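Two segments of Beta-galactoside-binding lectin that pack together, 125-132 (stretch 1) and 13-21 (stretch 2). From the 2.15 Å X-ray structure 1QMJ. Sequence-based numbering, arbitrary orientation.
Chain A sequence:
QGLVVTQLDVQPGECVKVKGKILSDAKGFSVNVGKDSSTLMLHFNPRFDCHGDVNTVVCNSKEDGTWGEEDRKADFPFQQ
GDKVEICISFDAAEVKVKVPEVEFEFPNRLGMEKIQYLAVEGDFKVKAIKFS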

ATOM      1  N   LYS A 125      -7.797   1.951 -10.924  1.00 31.22           N
ATOM      2  CA  LYS A 125      -7.984   2.764  -9.736  1.00 31.34           C
ATOM      3  C   LYS A 125      -7.965   1.835  -8.519  1.00 28.48           C
ATOM      4  O   LYS A 125      -8.875   1.032  -8.321  1.00 25.52           O
ATOM      5  CB  LYS A 125      -9.309   3.527  -9.810  1.00 33.82           C
ATOM      6  CG  LYS A 125      -9.498   4.538  -8.704  1.00 38.67           C
ATOM      7  CD  LYS A 125     -10.954   4.966  -8.585  1.00 46.20           C
ATOM      8  CE  LYS A 125     -11.845   3.819  -8.114  1.00 48.21           C
ATOM      9  NZ  LYS A 125     -11.487   3.321  -6.748  1.00 48.19           N
ATOM     10  N   VAL A 126      -6.881   1.901  -7.754  1.00 28.14           N
ATOM     11  CA  VAL A 126      -6.718   1.079  -6.564  1.00 28.74           C
ATOM     12  C   VAL A 126      -7.675   1.556  -5.468  1.00 28.71           C
ATOM     13  O   VAL A 126      -7.836   2.759  -5.230  1.00 27.85           O
ATOM     14  CB  VAL A 126      -5.260   1.132  -6.035  1.00 29.18           C
ATOM     15  CG1 VAL A 126      -5.075   0.170  -4.865  1.00 29.34           C
ATOM     16  CG2 VAL A 126      -4.286   0.803  -7.146  1.00 29.17           C
ATOM     17  N   LYS A 127      -8.309   0.600  -4.813  1.00 26.77           N
ATOM     18  CA  LYS A 127      -9.246   0.894  -3.750  1.00 28.93           C
ATOM     19  C   LYS A 127      -8.750   0.281  -2.446  1.00 25.57           C
ATOM     20  O   LYS A 127      -9.051   0.785  -1.371  1.00 24.25           O
ATOM     21  CB  LYS A 127     -10.624   0.326  -4.104  1.00 31.46           C
ATOM     22  CG  LYS A 127     -11.755   1.336  -4.051  1.00 41.01           C
ATOM     23  CD  LYS A 127     -12.065   1.770  -2.626  1.00 47.12           C
ATOM     24  CE  LYS A 127     -13.251   2.726  -2.588  1.00 52.33           C
ATOM     25  NZ  LYS A 127     -13.004   3.951  -3.408  1.00 56.18           N
ATOM     26  N   ALA A 128      -7.977  -0.796  -2.544  1.00 22.93           N
ATOM     27  CA  ALA A 128      -7.465  -1.467  -1.358  1.00 23.68           C
ATOM     28  C   ALA A 128      -6.388  -2.494  -1.681  1.00 26.08           C
ATOM     29  O   ALA A 128      -6.392  -3.085  -2.762  1.00 26.99           O
ATOM     30  CB  ALA A 128      -8.615  -2.149  -0.627  1.00 26.52           C
ATOM     31  N   ILE A 129      -5.457  -2.674  -0.744  1.00 25.57           N
ATOM     32  CA  ILE A 129      -4.372  -3.651  -0.850  1.00 25.71           C
ATOM     33  C   ILE A 129      -4.416  -4.437   0.458  1.00 28.13           C
ATOM     34  O   ILE A 129      -4.306  -3.854   1.540  1.00 26.97           O
ATOM     35  CB  ILE A 129      -2.978  -2.987  -1.013  1.00 26.43           C
ATOM     36  CG1 ILE A 129      -2.938  -2.182  -2.316  1.00 28.83           C
ATOM     37  CG2 ILE A 129      -1.875  -4.050  -0.993  1.00 24.17           C
ATOM     38  CD1 ILE A 129      -1.564  -2.046  -2.938  1.00 33.04           C
ATOM     39  N   LYS A 130      -4.635  -5.744   0.359  1.00 28.66           N
ATOM     40  CA  LYS A 130      -4.730  -6.604   1.534  1.00 30.44           C
ATOM     41  C   LYS A 130      -3.628  -7.650   1.564  1.00 29.12           C
ATOM     42  O   LYS A 130      -3.172  -8.105   0.518  1.00 29.62           O
ATOM     43  CB  LYS A 130      -6.082  -7.321   1.553  1.00 32.31           C
ATOM     44  CG  LYS A 130      -7.293  -6.409   1.534  1.00 40.44           C
ATOM     45  CD  LYS A 130      -8.571  -7.234   1.533  1.00 46.57           C
ATOM     46  CE  LYS A 130      -9.814  -6.364   1.447  1.00 48.66           C
ATOM     47  NZ  LYS A 130     -11.051  -7.200   1.399  1.00 52.01           N
ATOM     48  N   PHE A 131      -3.236  -8.057   2.767  1.00 28.38           N
ATOM     49  CA  PHE A 131      -2.201  -9.067   2.945  1.00 31.96           C
ATOM     50  C   PHE A 131      -2.789 -10.234   3.737  1.00 35.93           C
ATOM     51  O   PHE A 131      -3.541 -10.033   4.695  1.00 37.26           O
ATOM     52  CB  PHE A 131      -0.987  -8.468   3.659  1.00 32.08           C
ATOM     53  CG  PHE A 131      -0.474  -7.209   3.014  1.00 32.89           C
ATOM     54  CD1 PHE A 131       0.409  -7.274   1.938  1.00 30.30           C
ATOM     55  CD2 PHE A 131      -0.916  -5.957   3.446  1.00 32.07           C
ATOM     56  CE1 PHE A 131       0.841  -6.112   1.298  1.00 28.23           C
ATOM     57  CE2 PHE A 131      -0.491  -4.792   2.815  1.00 30.13           C
ATOM     58  CZ  PHE A 131       0.390  -4.871   1.735  1.00 29.58           C
ATOM     59  N   SER A 132      -2.500 -11.452   3.291  1.00 41.50           N
ATOM     60  CA  SER A 132      -3.005 -12.660   3.932  1.00 44.91           C
ATOM     61  C   SER A 132      -1.925 -13.739   3.965  1.00 46.21           C
ATOM     62  O   SER A 132      -2.264 -14.923   4.166  1.00 48.42           O
ATOM     63  CB  SER A 132      -4.235 -13.167   3.176  1.00 46.39           C
ATOM     64  OG  SER A 132      -5.167 -12.118   2.971  1.00 52.49           O
ATOM     65  OXT SER A 132      -0.736 -13.386   3.806  1.00 49.84           O
TER
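Stretch 2, residues 13-21: GECVKVKGK

Most of stretch 2 is extended and runs antiparallel to stretch 1 as its neighbour in a β-sheet; the N-to-C directions of strands 125-131 and 16-21 differ by 138°, and their axes approach to 4.3 Å. Backbone hydrogen bonds fix the register. Lys21 pairs with Lys125 (Lys125 N to Lys21 O, 2.8 Å), Lys17 with Lys130 (Lys130 N to Lys17 O, 2.8 Å; Lys17 N to Lys130 O, 3.0 Å), and Lys19 N reaches Ala128 O at 2.9 Å. A β-bulge between Val126 and Ala128 shifts the register by one: Lys19 O accepts from both Lys127 N (2.8 Å) and Ala128 N (3.2 Å). At the chain end, Ser132 N donates to Cys15 O (2.8 Å), and Cys15 N makes a weak bond to the carboxylate Ser132 OXT (3.4 Å). Between these pairs lie Gly20 opposite Val126, Val18 opposite Ile129 and Val16 opposite Phe131. The side chains of Val126, Ile129, Phe131, Val16 and Val18 share one face, where Val16 CG2 meets Phe131 CD1 obliquely at 4.4 Å. Gly20 CA is just 4.2 Å from Val126 CA; a CB on Gly20 would point to this face and come within about 3.3 Å of Val126 CA. The other face carries Ala128, Lys125, Lys130, Lys17, Lys19 and Lys21; there Lys19 CD lies 3.6 Å from Lys130 CE and 4.2 Å from Ala128 CB. One water bridges Gly13 O and Ser132 O, donating to each at 3.0 Å.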

ATOM      1  N   GLY A  13       3.389 -18.566   0.072  1.00 42.06           N
ATOM      2  CA  GLY A  13       2.205 -18.985   0.839  1.00 45.24           C
ATOM      3  C   GLY A  13       1.282 -17.787   1.108  1.00 46.18           C
ATOM      4  O   GLY A  13       0.050 -17.910   1.100  1.00 49.39           O
ATOM      5  N   GLU A  14       1.901 -16.645   1.343  1.00 45.55           N
ATOM      6  CA  GLU A  14       1.168 -15.398   1.618  1.00 45.10           C
ATOM      7  C   GLU A  14       0.464 -14.932   0.347  1.00 43.36           C
ATOM      8  O   GLU A  14       0.931 -15.181  -0.772  1.00 44.88           O
ATOM      9  CB  GLU A  14       2.131 -14.319   2.094  1.00 46.85           C
ATOM     10  CG  GLU A  14       2.757 -14.644   3.448  1.00 50.79           C
ATOM     11  CD  GLU A  14       3.865 -13.671   3.834  1.00 54.71           C
ATOM     12  OE1 GLU A  14       3.675 -12.402   3.716  1.00 57.66           O
ATOM     13  OE2 GLU A  14       4.989 -14.120   4.279  1.00 57.19           O
ATOM     14  N   CYS A  15      -0.646 -14.262   0.555  1.00 41.90           N
ATOM     15  CA  CYS A  15      -1.473 -13.752  -0.540  1.00 41.25           C
ATOM     16  C   CYS A  15      -1.560 -12.222  -0.490  1.00 39.15           C
ATOM     17  O   CYS A  15      -1.770 -11.626   0.575  1.00 37.42           O
ATOM     18  CB  CYS A  15      -2.886 -14.342  -0.420  1.00 44.45           C
ATOM     19  SG  CYS A  15      -4.105 -13.600  -1.613  1.00 54.00           S
ATOM     20  N   VAL A  16      -1.388 -11.640  -1.662  1.00 35.92           N
ATOM     21  CA  VAL A  16      -1.465 -10.184  -1.861  1.00 35.03           C
ATOM     22  C   VAL A  16      -2.664  -9.896  -2.750  1.00 33.33           C
ATOM     23  O   VAL A  16      -2.721 -10.328  -3.906  1.00 35.14           O
ATOM     24  CB  VAL A  16      -0.197  -9.659  -2.541  1.00 34.74           C
ATOM     25  CG1 VAL A  16      -0.297  -8.178  -2.921  1.00 34.76           C
ATOM     26  CG2 VAL A  16       1.051  -9.777  -1.666  1.00 35.66           C
ATOM     27  N   LYS A  17      -3.607  -9.177  -2.199  1.00 29.60           N
ATOM     28  CA  LYS A  17      -4.832  -8.839  -2.922  1.00 29.13           C
ATOM     29  C   LYS A  17      -4.910  -7.355  -3.238  1.00 28.20           C
ATOM     30  O   LYS A  17      -4.806  -6.503  -2.346  1.00 28.24           O
ATOM     31  CB  LYS A  17      -6.058  -9.187  -2.087  1.00 27.99           C
ATOM     32  CG  LYS A  17      -6.171 -10.672  -1.757  1.00 35.71           C
ATOM     33  CD  LYS A  17      -7.471 -11.001  -1.026  1.00 42.82           C
ATOM     34  CE  LYS A  17      -7.776 -12.496  -0.977  1.00 47.18           C
ATOM     35  NZ  LYS A  17      -9.205 -12.777  -0.779  1.00 51.13           N
ATOM     36  N   VAL A  18      -5.095  -7.096  -4.510  1.00 26.18           N
ATOM     37  CA  VAL A  18      -5.237  -5.740  -5.024  1.00 24.09           C
ATOM     38  C   VAL A  18      -6.647  -5.572  -5.571  1.00 27.38           C
ATOM     39  O   VAL A  18      -7.037  -6.232  -6.541  1.00 28.34           O
ATOM     40  CB  VAL A  18      -4.237  -5.466  -6.151  1.00 22.52           C
ATOM     41  CG1 VAL A  18      -4.408  -4.072  -6.764  1.00 24.35           C
ATOM     42  CG2 VAL A  18      -2.780  -5.543  -5.696  1.00 20.30           C
ATOM     43  N   LYS A  19      -7.377  -4.694  -4.928  1.00 28.07           N
ATOM     44  CA  LYS A  19      -8.753  -4.379  -5.316  1.00 26.30           C
ATOM     45  C   LYS A  19      -8.775  -2.999  -5.952  1.00 27.15           C
ATOM     46  O   LYS A  19      -8.085  -2.079  -5.502  1.00 26.58           O
ATOM     47  CB  LYS A  19      -9.672  -4.378  -4.093  1.00 31.75           C
ATOM     48  CG  LYS A  19      -9.533  -5.626  -3.225  1.00 40.14           C
ATOM     49  CD  LYS A  19     -10.493  -5.624  -2.032  1.00 47.59           C
ATOM     50  CE  LYS A  19     -11.948  -5.894  -2.432  1.00 49.28           C
ATOM     51  NZ  LYS A  19     -12.573  -4.763  -3.135  1.00 52.82           N
ATOM     52  N   GLY A  20      -9.564  -2.872  -6.992  1.00 26.12           N
ATOM     53  CA  GLY A  20      -9.681  -1.600  -7.706  1.00 25.61           C
ATOM     54  C   GLY A  20     -10.743  -1.682  -8.789  1.00 26.28           C
ATOM     55  O   GLY A  20     -11.518  -2.646  -8.859  1.00 24.94           O
ATOM     56  N   LYS A  21     -10.736  -0.654  -9.600  1.00 28.16           N
ATOM     57  CA  LYS A  21     -11.671  -0.521 -10.705  1.00 32.09           C
ATOM     58  C   LYS A  21     -10.936  -0.132 -11.980  1.00 31.27           C
ATOM     59  O   LYS A  21     -10.120   0.801 -11.990  1.00 32.80           O
ATOM     60  CB  LYS A  21     -12.702   0.569 -10.385  1.00 38.32           C
ATOM     61  CG  LYS A  21     -13.710   0.794 -11.516  1.00 44.07           C
ATOM     62  CD  LYS A  21     -13.980   2.274 -11.792  1.00 48.03           C
ATOM     63  CE  LYS A  21     -14.905   2.499 -12.990  1.00 50.65           C
ATOM     64  NZ  LYS A  21     -16.234   1.897 -12.811  1.00 55.45           N
TER
HETATM   65  O   HOH W   1      -2.681 -17.118   2.181  1.00 44.11           O
HETATM   66  O   HOH W   2       1.437 -10.984   2.873  1.00 39.14           O